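Local coordinates for translation initiation factor 6 (Methanocaldococcus jannaschii, PDB 1G61), which binds the 50S ribosomal subunit and prevents it from joining the 30S subunit to form the 70S initiation complex, at residues L70-I75 against L95-I100. Sequence-based numbering, arbitrary orientation.
Sequences LLLPKI and LNVEII
Leu95 reaches Leu70 from just before strand 96-100, its CD1 methyl lying 4.0 Å from Leu70 CB, on the sheet face that helix 78-90 covers. At Asn96 the backbone takes over: the carbonyl O accepts Leu70 N at 3.0 Å, with the donor standing well above the carbonyl plane, and the same oxygen also receives Ser134 OG. Val97 pairs with Leu70 in parallel register. Its CG1, anti to the backbone N (chi1 179°), meets Leu72 CD1 at 3.9 Å, one methyl against another as the two side chains pass at a slant. Glu98 gives its N to Leu70 O and takes Leu72 N on its own O, both at 2.9 Å. On the other face, its CB touches Leu71 CD2, while the bend at chi2 (69°) turns CD away from the strand 70-73. Ile99 bridges to Leu72 and rests its CG2 against Lys74 CA (3.8 Å). Ile100 N closes the ladder on Leu72 O, nearly in line with the carbonyl bond, and its CG1 packs on Leu71 CB at 4.1 Å, beneath helix 128-135. Beyond this, Lys74 N and Ile100 O stand too far apart to bond directly, and a water accepts from the former and donates to the latter. Parallel strands joined through helix 78-90 make this a beta-alpha-beta unit, with Leu70 and Leu72 each using both N and O toward the same neighbour. The four backbone bonds satisfy the N-H and C=O groups of Leu70 and Leu72, what the side chains add between the strands is mostly aliphatic contact, and the water extends the pairing where direct bonding stops.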
loop_
_atom_site.group_PDB
_atom_site.type_symbol
_atom_site.label_atom_id
_atom_site.label_comp_id
_atom_site.label_asym_id
_atom_site.label_seq_id
_atom_site.Cartn_x
_atom_site.Cartn_y
_atom_site.Cartn_z
ATOM N N LEU A 70 5.932 10.110 2.670
ATOM C CA LEU A 70 5.828 8.928 3.533
ATOM C C LEU A 70 5.077 9.359 4.772
ATOM O O LEU A 70 5.550 10.285 5.460
ATOM C CB LEU A 70 7.231 8.406 3.903
ATOM C CG LEU A 70 7.259 7.289 5.004
ATOM C CD1 LEU A 70 6.563 6.041 4.543
ATOM C CD2 LEU A 70 8.693 7.049 5.424
ATOM N N LEU A 71 3.968 8.694 5.050
ATOM C CA LEU A 71 3.143 9.048 6.223
ATOM C C LEU A 71 3.374 8.020 7.341
ATOM O O LEU A 71 3.300 6.806 7.095
ATOM C CB LEU A 71 1.662 9.055 5.880
ATOM C CG LEU A 71 1.247 9.846 4.657
ATOM C CD1 LEU A 71 -0.276 9.780 4.473
ATOM C CD2 LEU A 71 1.687 11.294 4.786
ATOM N N LEU A 72 3.609 8.517 8.543
ATOM C CA LEU A 72 3.879 7.642 9.690
ATOM C C LEU A 72 2.890 8.010 10.790
ATOM O O LEU A 72 2.518 9.178 10.927
ATOM C CB LEU A 72 5.311 7.856 10.137
ATOM C CG LEU A 72 6.363 7.380 9.137
ATOM C CD1 LEU A 72 7.737 7.936 9.522
ATOM C CD2 LEU A 72 6.394 5.857 9.071
ATOM N N PRO A 73 2.502 7.042 11.622
ATOM C CA PRO A 73 1.585 7.299 12.729
ATOM C C PRO A 73 2.327 7.894 13.914
ATOM O O PRO A 73 3.579 7.877 14.018
ATOM C CB PRO A 73 1.068 5.879 13.041
ATOM C CG PRO A 73 2.281 5.007 12.827
ATOM C CD PRO A 73 2.888 5.608 11.556
ATOM N N LYS A 74 1.515 8.418 14.874
ATOM C CA LYS A 74 2.111 9.119 16.004
ATOM C C LYS A 74 2.944 8.190 16.881
ATOM O O LYS A 74 3.748 8.680 17.688
ATOM C CB LYS A 74 1.018 9.816 16.835
ATOM C CG LYS A 74 0.048 8.830 17.492
ATOM C CD LYS A 74 -1.066 9.583 18.213
ATOM C CE LYS A 74 -2.107 8.617 18.764
ATOM N NZ LYS A 74 -2.927 9.238 19.843
ATOM N N ILE A 75 2.745 6.882 16.785
ATOM C CA ILE A 75 3.467 5.924 17.622
ATOM C C ILE A 75 4.835 5.619 17.043
ATOM O O ILE A 75 5.564 4.811 17.642
ATOM C CB ILE A 75 2.622 4.635 17.792
ATOM C CG1 ILE A 75 2.255 3.940 16.471
ATOM C CG2 ILE A 75 1.383 4.858 18.658
ATOM C CD1 ILE A 75 1.618 2.560 16.674
ATOM N N LEU A 95 11.770 12.548 0.250
ATOM C CA LEU A 95 10.341 12.442 0.483
ATOM C C LEU A 95 9.914 13.432 1.549
ATOM O O LEU A 95 10.702 13.779 2.446
ATOM C CB LEU A 95 9.945 11.069 1.025
ATOM C CG LEU A 95 10.323 9.860 0.156
ATOM C CD1 LEU A 95 9.764 8.577 0.750
ATOM C CD2 LEU A 95 9.806 10.017 -1.246
ATOM N N ASN A 96 8.635 13.800 1.500
ATOM C CA ASN A 96 8.002 14.563 2.561
ATOM C C ASN A 96 7.642 13.579 3.668
ATOM O O ASN A 96 6.594 12.921 3.544
ATOM C CB ASN A 96 6.748 15.262 2.037
ATOM C CG ASN A 96 6.990 16.260 0.931
ATOM O OD1 ASN A 96 7.963 17.016 0.969
ATOM N ND2 ASN A 96 6.120 16.299 -0.077
ATOM N N VAL A 97 8.488 13.394 4.687
ATOM C CA VAL A 97 8.180 12.453 5.762
ATOM C C VAL A 97 7.296 13.175 6.781
ATOM O O VAL A 97 7.693 14.172 7.362
ATOM C CB VAL A 97 9.463 11.916 6.399
ATOM C CG1 VAL A 97 9.138 10.939 7.534
ATOM C CG2 VAL A 97 10.302 11.268 5.286
ATOM N N GLU A 98 6.080 12.649 6.971
ATOM C CA GLU A 98 5.063 13.391 7.743
ATOM C C GLU A 98 4.438 12.489 8.775
ATOM O O GLU A 98 3.975 11.380 8.414
ATOM C CB GLU A 98 4.006 13.941 6.774
ATOM C CG GLU A 98 2.760 14.475 7.433
ATOM C CD GLU A 98 2.927 15.739 8.241
ATOM O OE1 GLU A 98 4.058 16.276 8.312
ATOM O OE2 GLU A 98 1.922 16.228 8.816
ATOM N N ILE A 99 4.420 12.888 10.050
ATOM C CA ILE A 99 3.692 12.148 11.075
ATOM C C ILE A 99 2.260 12.685 11.085
ATOM O O ILE A 99 2.011 13.889 11.306
ATOM C CB ILE A 99 4.374 12.301 12.443
ATOM C CG1 ILE A 99 5.819 11.745 12.395
ATOM C CG2 ILE A 99 3.494 11.669 13.522
ATOM C CD1 ILE A 99 6.619 11.972 13.668
ATOM N N ILE A 100 1.325 11.772 10.820
ATOM C CA ILE A 100 -0.114 12.059 10.868
ATOM C C ILE A 100 -0.576 11.690 12.274
ATOM O O ILE A 100 -0.574 10.505 12.644
ATOM C CB ILE A 100 -0.855 11.237 9.805
ATOM C CG1 ILE A 100 -0.415 11.580 8.371
ATOM C CG2 ILE A 100 -2.359 11.396 10.008
ATOM C CD1 ILE A 100 -0.697 13.014 7.940
HETATM O O HOH W 1 -1.311 8.291 14.268
#